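Local coordinates for protein alpha-2,3-sialyltransferase (Campylobacter jejuni, PDB 2P2V) that probably transfers sialic acid from a CMP-activated donor to acceptor sugars in alpha-2,3 linkage, this chain being the N-terminal glycosyltransferase part of a longer membrane protein, at residues R38-R41 against E42-V45; Q76-T79 against A80-I84; R147-S150 against G151-M154; H205-E208 against Y209-A213; V270-Y273 against K274-K278. One frame throughout, in Å; residues are numbered along the deposited sequence.

Contact 1: residues R38-R41 against E42-V45; sequences RLPR and EYDV. With EDO (1,2-ethanediol), chain E.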
# COMPACT_ATOMS: atom_id res chain seq x y z
N ARG A 38 42.00 24.30 -7.92
CA ARG A 38 41.06 23.81 -8.93
C ARG A 38 39.57 23.76 -8.50
O ARG A 38 38.70 23.53 -9.34
CB ARG A 38 41.46 22.37 -9.30
CG ARG A 38 42.93 22.18 -9.75
CD ARG A 38 43.15 20.80 -10.36
NE ARG A 38 44.57 20.48 -10.56
CZ ARG A 38 45.29 20.98 -11.57
NH1 ARG A 38 46.58 20.66 -11.70
NH2 ARG A 38 44.72 21.80 -12.45
N LEU A 39 39.27 23.96 -7.22
CA LEU A 39 37.86 24.03 -6.77
C LEU A 39 37.19 25.24 -7.41
O LEU A 39 37.85 26.29 -7.57
CB LEU A 39 37.76 24.12 -5.25
CG LEU A 39 38.11 22.85 -4.45
CD1 LEU A 39 38.22 23.12 -2.93
CD2 LEU A 39 37.06 21.79 -4.70
N PRO A 40 35.90 25.12 -7.79
CA PRO A 40 35.19 26.30 -8.24
C PRO A 40 34.92 27.25 -7.08
O PRO A 40 35.08 26.86 -5.93
CB PRO A 40 33.87 25.73 -8.76
CG PRO A 40 33.66 24.54 -7.89
CD PRO A 40 35.02 23.93 -7.81
N ARG A 41 34.48 28.46 -7.39
CA ARG A 41 34.13 29.46 -6.37
C ARG A 41 33.01 29.02 -5.44
O ARG A 41 33.03 29.31 -4.24
CB ARG A 41 33.66 30.76 -7.05
CG ARG A 41 34.76 31.81 -7.26
CD ARG A 41 34.95 32.76 -6.01
NE ARG A 41 33.74 32.96 -5.17
CZ ARG A 41 32.57 33.49 -5.56
NH1 ARG A 41 32.35 33.89 -6.82
NH2 ARG A 41 31.57 33.61 -4.69
N GLU A 42 32.00 28.38 -6.02
CA GLU A 42 30.83 27.98 -5.26
C GLU A 42 30.57 26.52 -5.47
O GLU A 42 30.79 25.99 -6.56
CB GLU A 42 29.61 28.78 -5.68
CG GLU A 42 29.79 30.25 -5.41
CD GLU A 42 28.52 30.90 -5.01
OE1 GLU A 42 27.75 31.32 -5.92
OE2 GLU A 42 28.26 30.96 -3.78
N TYR A 43 30.13 25.84 -4.41
CA TYR A 43 29.88 24.42 -4.51
C TYR A 43 29.23 23.91 -3.20
O TYR A 43 29.37 24.53 -2.14
CB TYR A 43 31.18 23.63 -4.75
CG TYR A 43 32.27 23.90 -3.73
CD1 TYR A 43 32.29 23.24 -2.48
CD2 TYR A 43 33.31 24.83 -4.02
CE1 TYR A 43 33.28 23.49 -1.56
CE2 TYR A 43 34.30 25.10 -3.10
CZ TYR A 43 34.29 24.43 -1.88
OH TYR A 43 35.25 24.68 -0.96
N ASP A 44 28.54 22.78 -3.33
CA ASP A 44 28.06 21.95 -2.17
C ASP A 44 28.98 20.75 -2.13
O ASP A 44 29.68 20.45 -3.10
CB ASP A 44 26.60 21.49 -2.41
CG ASP A 44 25.58 22.63 -2.26
OD1 ASP A 44 25.88 23.57 -1.52
OD2 ASP A 44 24.49 22.63 -2.88
N VAL A 45 28.99 20.00 -1.02
CA VAL A 45 29.91 18.90 -0.89
C VAL A 45 29.06 17.63 -0.51
O VAL A 45 28.17 17.76 0.34
CB VAL A 45 30.84 19.14 0.29
CG1 VAL A 45 31.72 17.99 0.44
CG2 VAL A 45 31.70 20.45 0.09
C1 EDO E . 31.09 27.37 -1.91
O1 EDO E . 29.69 27.62 -1.80
C2 EDO E . 31.73 27.20 -0.56
O2 EDO E . 32.92 28.01 -0.60
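Nonpolar packing joins the loop residues L39 and P40 to Y43, just before strand 44-48. The pyrrolidine ring of P40 stands roughly at right angles to the Y43 side chain and brings CG to 3.9 Å from Y43 CD2. L39 reaches the same aromatic further out, its methyl CD1 lying 3.9 Å from Y43 OH, while L39 CB stays near CE2. Y43 can meet both because chi1 is 54°, which sets CG between the backbone N and the carbonyl carbon and folds the ring back over the preceding residues. The rigid proline ring and the branched, apolar leucine both give carbon surface to the broad ring.

The segment is the approach to strand 44-48, the neighbour of strand 21-25 in the parallel sheet of this Rossmann-like domain; I23 of that strand touches both L39 and Y43, and N21 binds E42 O.

Polar contacts are softer. The carbonyl oxygen P40 O lies in the plane of the Y43 ring at its edge, 3.3 Å from CD2, where the ring hydrogens are slightly positive. One ring face carries 1,2-ethanediol, probably from the crystallisation liquor, whose O1 donates to Y43 O over 3.1 Å.

Charges meet only loosely. R41 and E42 run side by side with guanidinium and carboxylate planes 14° apart, but R41 NH2 and E42 OE2 remain 4.3 Å apart and no N-H points at the oxygen.

Contact 2: residues Q76-T79 against A80-I84; sequences QYHT and AKQLI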
# COMPACT_ATOMS: atom_id res chain seq x y z
N GLN A 76 25.66 4.57 11.62
CA GLN A 76 26.12 5.80 10.95
C GLN A 76 25.15 6.95 11.20
O GLN A 76 25.56 8.14 11.29
CB GLN A 76 26.21 5.58 9.44
CG GLN A 76 27.25 4.64 8.92
CD GLN A 76 28.67 5.12 9.07
OE1 GLN A 76 29.01 5.89 9.97
NE2 GLN A 76 29.50 4.70 8.13
N TYR A 77 23.86 6.64 11.24
CA TYR A 77 22.84 7.69 11.55
C TYR A 77 23.12 8.33 12.91
O TYR A 77 23.14 9.52 13.06
CB TYR A 77 21.45 7.05 11.53
CG TYR A 77 20.31 8.03 11.75
CD1 TYR A 77 19.83 8.82 10.69
CD2 TYR A 77 19.74 8.20 13.00
CE1 TYR A 77 18.78 9.73 10.90
CE2 TYR A 77 18.67 9.11 13.22
CZ TYR A 77 18.20 9.83 12.16
OH TYR A 77 17.16 10.68 12.44
N HIS A 78 23.35 7.48 13.92
CA HIS A 78 23.69 7.94 15.25
C HIS A 78 25.03 8.73 15.22
O HIS A 78 25.15 9.80 15.83
CB HIS A 78 23.83 6.64 16.10
CG HIS A 78 24.47 6.88 17.44
ND1 HIS A 78 24.00 7.81 18.33
CD2 HIS A 78 25.53 6.28 18.04
CE1 HIS A 78 24.78 7.82 19.40
NE2 HIS A 78 25.71 6.90 19.24
N THR A 79 26.00 8.26 14.46
CA THR A 79 27.32 8.94 14.38
C THR A 79 27.10 10.32 13.78
O THR A 79 27.60 11.31 14.31
CB THR A 79 28.34 8.15 13.55
OG1 THR A 79 28.57 6.86 14.14
CG2 THR A 79 29.69 8.88 13.52
N ALA A 80 26.36 10.37 12.69
CA ALA A 80 26.05 11.69 12.08
C ALA A 80 25.31 12.68 13.01
O ALA A 80 25.58 13.91 12.98
CB ALA A 80 25.28 11.43 10.76
N LYS A 81 24.33 12.21 13.79
CA LYS A 81 23.64 13.03 14.77
C LYS A 81 24.62 13.51 15.85
O LYS A 81 24.54 14.65 16.24
CB LYS A 81 22.51 12.27 15.47
CG LYS A 81 21.34 11.91 14.62
CD LYS A 81 20.54 13.20 14.35
CE LYS A 81 19.43 12.86 13.46
NZ LYS A 81 18.52 14.04 13.27
N GLN A 82 25.56 12.66 16.24
CA GLN A 82 26.58 13.12 17.19
C GLN A 82 27.60 14.13 16.58
O GLN A 82 28.03 15.04 17.27
CB GLN A 82 27.30 11.92 17.76
CG GLN A 82 26.40 11.10 18.66
CD GLN A 82 25.83 11.88 19.82
OE1 GLN A 82 26.55 12.64 20.49
NE2 GLN A 82 24.55 11.67 20.11
N LEU A 83 27.98 13.94 15.31
CA LEU A 83 28.86 14.89 14.61
C LEU A 83 28.19 16.22 14.62
O LEU A 83 28.84 17.24 14.81
CB LEU A 83 29.13 14.45 13.16
CG LEU A 83 29.92 13.15 13.00
CD1 LEU A 83 29.96 12.73 11.59
CD2 LEU A 83 31.36 13.31 13.56
N ILE A 84 26.87 16.23 14.43
CA ILE A 84 26.09 17.48 14.33
C ILE A 84 25.95 18.15 15.69
O ILE A 84 26.25 19.34 15.84
CB ILE A 84 24.69 17.22 13.75
CG1 ILE A 84 24.80 16.75 12.29
CG2 ILE A 84 23.77 18.44 13.97
CD1 ILE A 84 23.63 15.99 11.75
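Q76 opens a run of i-to-i+4 contacts along helix 73-85, the helix of the beta-alpha-beta unit between strands 62-68 and 90-96. Its carbonyl oxygen Q76 O accepts from A80 N over 2.8 Å in an almost straight bond (170°). The small A80 suits this buried turn, where its methyl lies against F68 and I94 of the two strands. Q76 OE1 is hydrogen-bonded to Y52 OH, and the side chain borders the nucleotide-sugar donor pocket.

Y77, one residue on, swings CG anti to its own N (chi1 -177°), which runs the phenol alongside K81. The lysine chain bends at chi2 and sets CG over one ring face, and CE comes 3.3 Å from Y77 OH. Long and flexible, K81 can lay methylenes on the aromatic and still deliver NZ to D119, which takes the tyrosine hydroxyl too.

H78 is buried against the second subunit, another copy of the protein. Its imidazole and the Q82 amide are inclined at 52°, with H78 CE1 3.7 Å from Q82 CG; H78 ND1 and Q82 NE2 are both hydrogen-bonded to Y139 of the second subunit, so the helix surface here serves the subunit interface.

T79 hides its hydroxyl by bonding OG1 back to Q75 O. Its own carbonyl oxygen, T79 O, accepts from L83 N at 2.8 Å, and L83 CG packs 3.2 Å from the same oxygen.

Contact 3: residues R147-S150 against G151-M154; sequences RITS and GVYM. With CSF (cytidine-5'-monophosphate-3-fluoro-N-acetyl-neuraminic acid), chain O; EDO (1,2-ethanediol), chain D; EDO (1,2-ethanediol), chain K.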
# COMPACT_ATOMS: atom_id res chain seq x y z
N ARG A 147 28.33 -3.89 -9.34
CA ARG A 147 27.69 -2.82 -8.56
C ARG A 147 28.53 -1.58 -8.54
O ARG A 147 29.75 -1.66 -8.39
CB ARG A 147 27.44 -3.29 -7.11
CG ARG A 147 26.78 -2.23 -6.22
CD ARG A 147 26.50 -2.86 -4.83
NE ARG A 147 25.79 -4.13 -4.92
CZ ARG A 147 25.60 -4.93 -3.88
NH1 ARG A 147 26.05 -4.55 -2.69
NH2 ARG A 147 24.97 -6.09 -4.00
N ILE A 148 27.90 -0.41 -8.62
CA ILE A 148 28.65 0.83 -8.54
C ILE A 148 29.08 1.08 -7.10
O ILE A 148 28.41 0.65 -6.14
CB ILE A 148 27.83 2.01 -9.07
CG1 ILE A 148 26.58 2.27 -8.20
CG2 ILE A 148 27.49 1.80 -10.63
CD1 ILE A 148 25.79 3.54 -8.67
N THR A 149 30.21 1.78 -6.94
CA THR A 149 30.68 2.18 -5.61
C THR A 149 29.97 3.44 -5.17
O THR A 149 29.28 4.07 -6.00
CB THR A 149 32.23 2.44 -5.59
OG1 THR A 149 32.54 3.47 -6.55
CG2 THR A 149 32.94 1.17 -5.97
N SER A 150 30.12 3.83 -3.90
CA SER A 150 29.39 5.00 -3.37
C SER A 150 29.78 6.26 -4.08
O SER A 150 28.94 7.13 -4.21
CB SER A 150 29.62 5.20 -1.87
OG SER A 150 29.11 4.05 -1.21
N GLY A 151 31.03 6.38 -4.53
CA GLY A 151 31.40 7.59 -5.30
C GLY A 151 30.54 7.81 -6.52
O GLY A 151 30.02 8.92 -6.72
N VAL A 152 30.39 6.79 -7.33
CA VAL A 152 29.50 6.74 -8.48
C VAL A 152 28.06 6.94 -8.07
O VAL A 152 27.36 7.69 -8.67
CB VAL A 152 29.65 5.42 -9.30
CG1 VAL A 152 28.80 5.40 -10.58
CG2 VAL A 152 31.11 5.19 -9.68
N TYR A 153 27.60 6.28 -6.99
CA TYR A 153 26.23 6.45 -6.54
C TYR A 153 25.93 7.91 -6.23
O TYR A 153 24.89 8.43 -6.63
CB TYR A 153 26.01 5.56 -5.26
CG TYR A 153 24.57 5.45 -4.83
CD1 TYR A 153 23.81 4.35 -5.20
CD2 TYR A 153 23.99 6.44 -4.05
CE1 TYR A 153 22.48 4.28 -4.82
CE2 TYR A 153 22.66 6.38 -3.67
CZ TYR A 153 21.94 5.28 -4.04
OH TYR A 153 20.64 5.19 -3.65
N MET A 154 26.84 8.56 -5.51
CA MET A 154 26.69 9.96 -5.15
C MET A 154 26.61 10.84 -6.41
O MET A 154 25.87 11.86 -6.41
CB MET A 154 27.85 10.44 -4.27
CG MET A 154 27.76 9.89 -2.80
SD MET A 154 28.96 10.69 -1.73
CE MET A 154 30.41 9.93 -2.36
C5A CSF O . 33.12 -1.32 1.23
C4A CSF O . 33.78 -0.92 -0.08
C2A CSF O . 32.42 1.25 -0.14
O6A CSF O . 31.94 0.85 1.16
C6A CSF O . 32.76 -0.02 1.98
C3A CSF O . 32.89 0.01 -0.91
O4A CSF O . 34.00 -2.09 -0.86
N5A CSF O . 34.13 -2.08 2.00
C7A CSF O . 31.97 -0.30 3.26
C8A CSF O . 31.59 1.00 3.96
C9A CSF O . 30.70 0.75 5.19
O9A CSF O . 30.44 1.98 5.92
O8A CSF O . 32.82 1.72 4.28
O7A CSF O . 30.81 -1.09 2.92
C1A CSF O . 31.27 1.82 -0.96
OBA CSF O . 31.48 1.97 -2.20
OAA CSF O . 30.20 2.11 -0.37
O1A CSF O . 33.43 2.29 -0.16
O2A CSF O . 35.64 1.97 0.91
N1 CSF O . 37.40 4.95 -2.70
C2 CSF O . 38.27 4.67 -3.79
N3 CSF O . 39.51 4.15 -3.57
C4 CSF O . 39.93 3.92 -2.30
C5 CSF O . 39.09 4.19 -1.22
C6 CSF O . 37.82 4.71 -1.44
C3' CSF O . 34.08 4.35 -2.45
C2' CSF O . 35.05 4.59 -3.59
C1' CSF O . 36.06 5.54 -2.95
O4' CSF O . 35.50 6.08 -1.73
C4' CSF O . 34.18 5.56 -1.54
PA CSF O . 34.41 2.84 1.01
O5' CSF O . 34.85 4.30 0.45
C5' CSF O . 33.92 5.25 -0.07
O3' CSF O . 32.74 4.27 -2.95
O2' CSF O . 34.38 5.23 -4.70
N4 CSF O . 41.17 3.40 -2.06
O2 CSF O . 37.87 4.87 -4.97
O3A CSF O . 33.72 3.11 2.31
C10 CSF O . 33.68 -3.06 2.80
O10 CSF O . 32.48 -3.34 2.94
C11 CSF O . 34.76 -3.82 3.55
F3A CSF O . 31.76 -0.66 -1.31
C1 EDO D . 26.45 2.16 -2.20
O1 EDO D . 26.13 0.88 -1.61
C2 EDO D . 26.96 1.92 -3.61
O2 EDO D . 27.36 0.54 -3.74
C1 EDO K . 28.74 -1.65 -0.89
O1 EDO K . 27.64 -1.80 -1.79
C2 EDO K . 29.05 -3.00 -0.26
O2 EDO K . 29.94 -3.67 -1.17
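The Y153 ring is approached obliquely by the methyl CD1 of I148, which lies 4.1 Å from Y153 CD1; F99 meets the same ring edge-to-face, and the phenol oxygen is bonded to T98 O. The R147 guanidinium, the other flat group, has an ethanediol oxygen at its edge and in its plane, joined to NH1 by a weak bond, while NE pairs with E141.

I148 CG1 sits between its own N and carbonyl carbon (chi1 64°), which sends CD1 toward Y153, while I148 CB packs 3.8 Å from V152 CG1. Beta-branched V152 suits this buried place. The helix starts with T149 O accepting from Y153 N at 2.9 Å.

T149 holds the N-cap position but makes no capping bond with its side chain. Instead OG1 accepts from O2' of the bound donor analogue over 3.1 Å and is hydrogen-bonded to D210. The first helical N-H groups are likewise turned to ligand: S150 N donates to carboxylate oxygen OBA at 2.9 Å (162°), and G151 N to ribose O3' at 3.1 Å. S150 OG faces the other carboxylate oxygen, at a separation too short to be trusted. Lacking a side chain, G151 lets the ribose lie close to the backbone. A helix N terminus gripping an anionic nucleotide sugar, whose charge the helix end would probably favour, marks the CMP-sialic acid donor site.

Contact 4: residues H205-E208 against Y209-A213; sequences HSKE and YDIEA. With CSF (cytidine-5'-monophosphate-3-fluoro-N-acetyl-neuraminic acid), chain O; EDO (1,2-ethanediol), chain K.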
# COMPACT_ATOMS: atom_id res chain seq x y z
N HIS A 205 32.50 -4.84 -7.25
CA HIS A 205 33.01 -3.50 -7.58
C HIS A 205 34.22 -3.55 -8.49
O HIS A 205 35.03 -4.47 -8.39
CB HIS A 205 33.36 -2.69 -6.32
CG HIS A 205 32.21 -2.52 -5.37
ND1 HIS A 205 31.10 -1.77 -5.69
CD2 HIS A 205 32.00 -3.00 -4.12
CE1 HIS A 205 30.25 -1.80 -4.67
NE2 HIS A 205 30.78 -2.53 -3.71
N SER A 206 34.38 -2.56 -9.36
CA SER A 206 35.57 -2.55 -10.23
C SER A 206 35.82 -1.16 -10.75
O SER A 206 34.90 -0.42 -10.98
CB SER A 206 35.46 -3.55 -11.39
OG SER A 206 34.63 -3.07 -12.46
N LYS A 207 37.09 -0.83 -10.92
CA LYS A 207 37.48 0.39 -11.60
C LYS A 207 36.83 0.52 -12.97
O LYS A 207 36.35 1.58 -13.33
CB LYS A 207 39.02 0.42 -11.75
CG LYS A 207 39.50 1.62 -12.55
CD LYS A 207 41.01 1.54 -12.78
CE LYS A 207 41.52 2.82 -13.41
NZ LYS A 207 43.02 2.75 -13.54
N GLU A 208 36.83 -0.54 -13.77
CA GLU A 208 36.29 -0.46 -15.13
C GLU A 208 34.80 -0.12 -15.12
O GLU A 208 34.32 0.75 -15.89
CB GLU A 208 36.50 -1.78 -15.88
CG GLU A 208 37.96 -2.10 -16.18
CD GLU A 208 38.81 -2.14 -14.91
OE1 GLU A 208 38.46 -2.90 -13.96
OE2 GLU A 208 39.81 -1.39 -14.87
N TYR A 209 34.07 -0.80 -14.24
CA TYR A 209 32.63 -0.55 -14.15
C TYR A 209 32.34 0.83 -13.62
O TYR A 209 31.50 1.51 -14.17
CB TYR A 209 31.92 -1.64 -13.35
CG TYR A 209 30.40 -1.53 -13.40
CD1 TYR A 209 29.73 -1.47 -14.62
CD2 TYR A 209 29.65 -1.49 -12.22
CE1 TYR A 209 28.32 -1.35 -14.67
CE2 TYR A 209 28.25 -1.37 -12.26
CZ TYR A 209 27.59 -1.32 -13.47
OH TYR A 209 26.22 -1.20 -13.47
N ASP A 210 33.01 1.26 -12.54
CA ASP A 210 32.80 2.65 -12.06
C ASP A 210 33.01 3.63 -13.16
O ASP A 210 32.18 4.52 -13.38
CB ASP A 210 33.71 3.02 -10.90
CG ASP A 210 33.18 2.55 -9.57
OD1 ASP A 210 32.03 2.01 -9.50
OD2 ASP A 210 33.91 2.73 -8.56
N ILE A 211 34.14 3.50 -13.87
CA ILE A 211 34.40 4.40 -14.99
C ILE A 211 33.33 4.34 -16.09
O ILE A 211 32.86 5.37 -16.49
CB ILE A 211 35.88 4.28 -15.57
CG1 ILE A 211 36.86 4.63 -14.46
CG2 ILE A 211 36.05 5.23 -16.83
CD1 ILE A 211 38.28 4.18 -14.77
N GLU A 212 32.93 3.15 -16.54
CA GLU A 212 31.87 3.05 -17.55
C GLU A 212 30.55 3.73 -17.09
O GLU A 212 29.88 4.46 -17.86
CB GLU A 212 31.61 1.58 -17.83
CG GLU A 212 30.54 1.35 -18.90
CD GLU A 212 30.19 -0.13 -18.95
OE1 GLU A 212 30.97 -0.89 -19.56
OE2 GLU A 212 29.16 -0.53 -18.34
N ALA A 213 30.16 3.47 -15.83
CA ALA A 213 28.95 4.05 -15.27
C ALA A 213 29.04 5.55 -15.22
O ALA A 213 28.07 6.25 -15.52
CB ALA A 213 28.68 3.49 -13.86
C5A CSF O . 33.12 -1.32 1.23
C4A CSF O . 33.78 -0.92 -0.08
C2A CSF O . 32.42 1.25 -0.14
O6A CSF O . 31.94 0.85 1.16
C6A CSF O . 32.76 -0.02 1.98
C3A CSF O . 32.89 0.01 -0.91
O4A CSF O . 34.00 -2.09 -0.86
N5A CSF O . 34.13 -2.08 2.00
C7A CSF O . 31.97 -0.30 3.26
C8A CSF O . 31.59 1.00 3.96
C9A CSF O . 30.70 0.75 5.19
O9A CSF O . 30.44 1.98 5.92
O8A CSF O . 32.82 1.72 4.28
O7A CSF O . 30.81 -1.09 2.92
C1A CSF O . 31.27 1.82 -0.96
OBA CSF O . 31.48 1.97 -2.20
OAA CSF O . 30.20 2.11 -0.37
O1A CSF O . 33.43 2.29 -0.16
O2A CSF O . 35.64 1.97 0.91
N1 CSF O . 37.40 4.95 -2.70
C2 CSF O . 38.27 4.67 -3.79
N3 CSF O . 39.51 4.15 -3.57
C4 CSF O . 39.93 3.92 -2.30
C5 CSF O . 39.09 4.19 -1.22
C6 CSF O . 37.82 4.71 -1.44
C3' CSF O . 34.08 4.35 -2.45
C2' CSF O . 35.05 4.59 -3.59
C1' CSF O . 36.06 5.54 -2.95
O4' CSF O . 35.50 6.08 -1.73
C4' CSF O . 34.18 5.56 -1.54
PA CSF O . 34.41 2.84 1.01
O5' CSF O . 34.85 4.30 0.45
C5' CSF O . 33.92 5.25 -0.07
O3' CSF O . 32.74 4.27 -2.95
O2' CSF O . 34.38 5.23 -4.70
N4 CSF O . 41.17 3.40 -2.06
O2 CSF O . 37.87 4.87 -4.97
O3A CSF O . 33.72 3.11 2.31
C10 CSF O . 33.68 -3.06 2.80
O10 CSF O . 32.48 -3.34 2.94
C11 CSF O . 34.76 -3.82 3.55
F3A CSF O . 31.76 -0.66 -1.31
C1 EDO K . 28.74 -1.65 -0.89
O1 EDO K . 27.64 -1.80 -1.79
C2 EDO K . 29.05 -3.00 -0.26
O2 EDO K . 29.94 -3.67 -1.17
O HOH W 1 32.09 -0.70 -9.53
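S206 turns OG between its own N and carbonyl carbon (chi1 79°), which points the hydroxyl at the backbone of Y209: OG accepts from Y209 N over 2.9 Å. This is a classic serine N-cap, opening helix 207-221. Serine suits it, being short enough to bend back and satisfy an N-H of the first turn, which lacks a carbonyl one helical turn back to bond to. The next bond belongs to the helix proper, D210 N giving to S206 O at 3.0 Å in a nearly straight line (174°).

K207 has CG anti to its N and runs extended alongside I211, whose CD1 packs 3.6 Å from K207 CG; the lysine thus spends its methylenes on an aliphatic neighbour. Y209 leads its ring away to I137 and N140 of helix 131-144.

Just before the cap, H205 reaches the donor pocket. Its ND1 is hydrogen-bonded to R147 O, which fixes the ring's turn, and NE2 shares a hydrogen bond with an ethanediol oxygen while lying 3.2 Å from fluorine F3A of the donor analogue. A water links loop to helix: S206 N donates to it at 3.0 Å, and the water lies 2.7 Å from D210 OD1.

Contact 5: residues V270-Y273 against K274-K278; sequences VSFY and KNQLK. With EDO (1,2-ethanediol), chain F.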
# COMPACT_ATOMS: atom_id res chain seq x y z
N VAL A 270 17.02 -0.53 19.58
CA VAL A 270 18.23 -1.02 18.92
C VAL A 270 18.17 -2.53 18.91
O VAL A 270 18.49 -3.15 17.89
CB VAL A 270 19.55 -0.52 19.60
CG1 VAL A 270 20.75 -1.27 19.08
CG2 VAL A 270 19.79 0.97 19.28
N SER A 271 17.80 -3.17 20.04
CA SER A 271 17.78 -4.66 20.00
C SER A 271 16.77 -5.21 19.00
O SER A 271 17.06 -6.16 18.32
CB SER A 271 17.66 -5.33 21.41
OG SER A 271 16.73 -4.64 22.17
N PHE A 272 15.58 -4.61 18.95
CA PHE A 272 14.55 -4.96 18.01
C PHE A 272 15.13 -4.87 16.60
O PHE A 272 14.99 -5.79 15.77
CB PHE A 272 13.34 -4.00 18.15
CG PHE A 272 12.24 -4.31 17.17
CD1 PHE A 272 12.34 -3.85 15.85
CD2 PHE A 272 11.16 -5.12 17.54
CE1 PHE A 272 11.40 -4.19 14.90
CE2 PHE A 272 10.16 -5.41 16.61
CZ PHE A 272 10.31 -4.97 15.27
N TYR A 273 15.73 -3.71 16.32
CA TYR A 273 16.31 -3.43 14.98
C TYR A 273 17.38 -4.42 14.55
O TYR A 273 17.31 -5.00 13.45
CB TYR A 273 16.86 -2.02 15.01
CG TYR A 273 17.35 -1.56 13.65
CD1 TYR A 273 16.58 -0.68 12.88
CD2 TYR A 273 18.58 -2.00 13.14
CE1 TYR A 273 17.03 -0.27 11.60
CE2 TYR A 273 19.05 -1.57 11.90
CZ TYR A 273 18.26 -0.73 11.14
OH TYR A 273 18.70 -0.29 9.89
N LYS A 274 18.32 -4.72 15.48
CA LYS A 274 19.44 -5.60 15.17
C LYS A 274 18.98 -7.03 15.06
O LYS A 274 19.58 -7.83 14.32
CB LYS A 274 20.48 -5.51 16.28
CG LYS A 274 21.38 -4.33 16.20
CD LYS A 274 22.34 -4.29 17.37
CE LYS A 274 23.38 -3.21 17.16
NZ LYS A 274 24.42 -3.28 18.22
N ASN A 275 17.97 -7.41 15.82
CA ASN A 275 17.36 -8.76 15.76
C ASN A 275 16.81 -9.03 14.38
O ASN A 275 17.03 -10.09 13.77
CB ASN A 275 16.22 -8.90 16.78
CG ASN A 275 15.52 -10.27 16.72
OD1 ASN A 275 16.08 -11.27 17.14
ND2 ASN A 275 14.29 -10.30 16.21
N GLN A 276 16.05 -8.04 13.88
CA GLN A 276 15.43 -8.14 12.57
C GLN A 276 16.48 -8.14 11.49
O GLN A 276 16.42 -8.98 10.59
CB GLN A 276 14.47 -6.99 12.37
CG GLN A 276 13.24 -7.15 13.18
CD GLN A 276 12.03 -6.64 12.43
OE1 GLN A 276 12.13 -5.67 11.69
NE2 GLN A 276 10.88 -7.28 12.64
N LEU A 277 17.45 -7.23 11.58
CA LEU A 277 18.52 -7.09 10.60
C LEU A 277 19.35 -8.37 10.50
O LEU A 277 19.66 -8.84 9.40
CB LEU A 277 19.42 -5.90 10.94
CG LEU A 277 20.17 -5.19 9.81
CD1 LEU A 277 19.24 -4.40 8.93
CD2 LEU A 277 21.25 -4.27 10.35
N LYS A 278 19.69 -8.95 11.65
CA LYS A 278 20.33 -10.25 11.73
C LYS A 278 19.53 -11.30 10.99
O LYS A 278 20.06 -11.97 10.10
CB LYS A 278 20.47 -10.71 13.18
CG LYS A 278 21.83 -10.49 13.80
CD LYS A 278 21.95 -11.30 15.11
CE LYS A 278 22.80 -10.54 16.14
NZ LYS A 278 22.13 -9.30 16.66
C1 EDO F . 14.49 -3.02 10.91
O1 EDO F . 14.08 -1.92 10.09
C2 EDO F . 15.14 -4.09 10.05
O2 EDO F . 16.54 -4.01 10.33
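Y273 and L277 lie side by side on helix 268-283, the last helix of the domain, which packs against helices 107-116 and 73-85. The leucine adopts chi1 -153°, with CG anti to its N, and both groups point the same way, with Y273 CE2 3.8 Å from L277 CD2. A large ring and a branched aliphatic residue one turn apart suit this side of the helix, where it packs on helix 107-116: F109 touches both and F116 meets the Y273 ring edge-to-face.

F272 and Q276 form a second pair on another side of the helix. The glutamine chain is bent at chi2 (-144°), which brings the amide obliquely to the CE1 and CZ end of the ring: F272 CE1 is 3.5 Å from Q276 CD, and CZ equally near NE2. The two planes are inclined by 37°, so this is a slanted contact and not a stack. Glutamine serves well, since its amide meets the aromatic while OE1 bonds to Q112; F272 packs also on P102 of the second subunit.

V270 and K274 run alongside each other. The lysine is extended beyond CG, with CD and CE both 3.8 Å from V270 CG1, so its methylenes do the packing and NZ travels on to a weak bond with T264.

All three pairs sit on i-to-i+4 backbone bonds, such as L277 N to Y273 O. An ethanediol lies over one face of the Y273 ring, with O2 weakly bonded to Y273 O and 3.1 Å from L277 CD1.

How the contacts relate
The five contacts follow one another along the chain without nesting or crossing, and each is local, closing no large loop. Contact 1 leads into strand 44-48, an inner strand of the parallel sheet. Contact 2 lies on the crossover helix between strands 62-68 and 90-96 and faces the second subunit. Contacts 3 and 4 start helices 150-161 and 207-221; distant in sequence, they touch directly, their centres about 9 Å apart, and both reach the donor analogue and one ethanediol. Contact 5 rides on the C-terminal helix; its centre is about 40 Å from that of contact 1, on the opposite side of the chain's centre, and about 19 Å from that of contact 2.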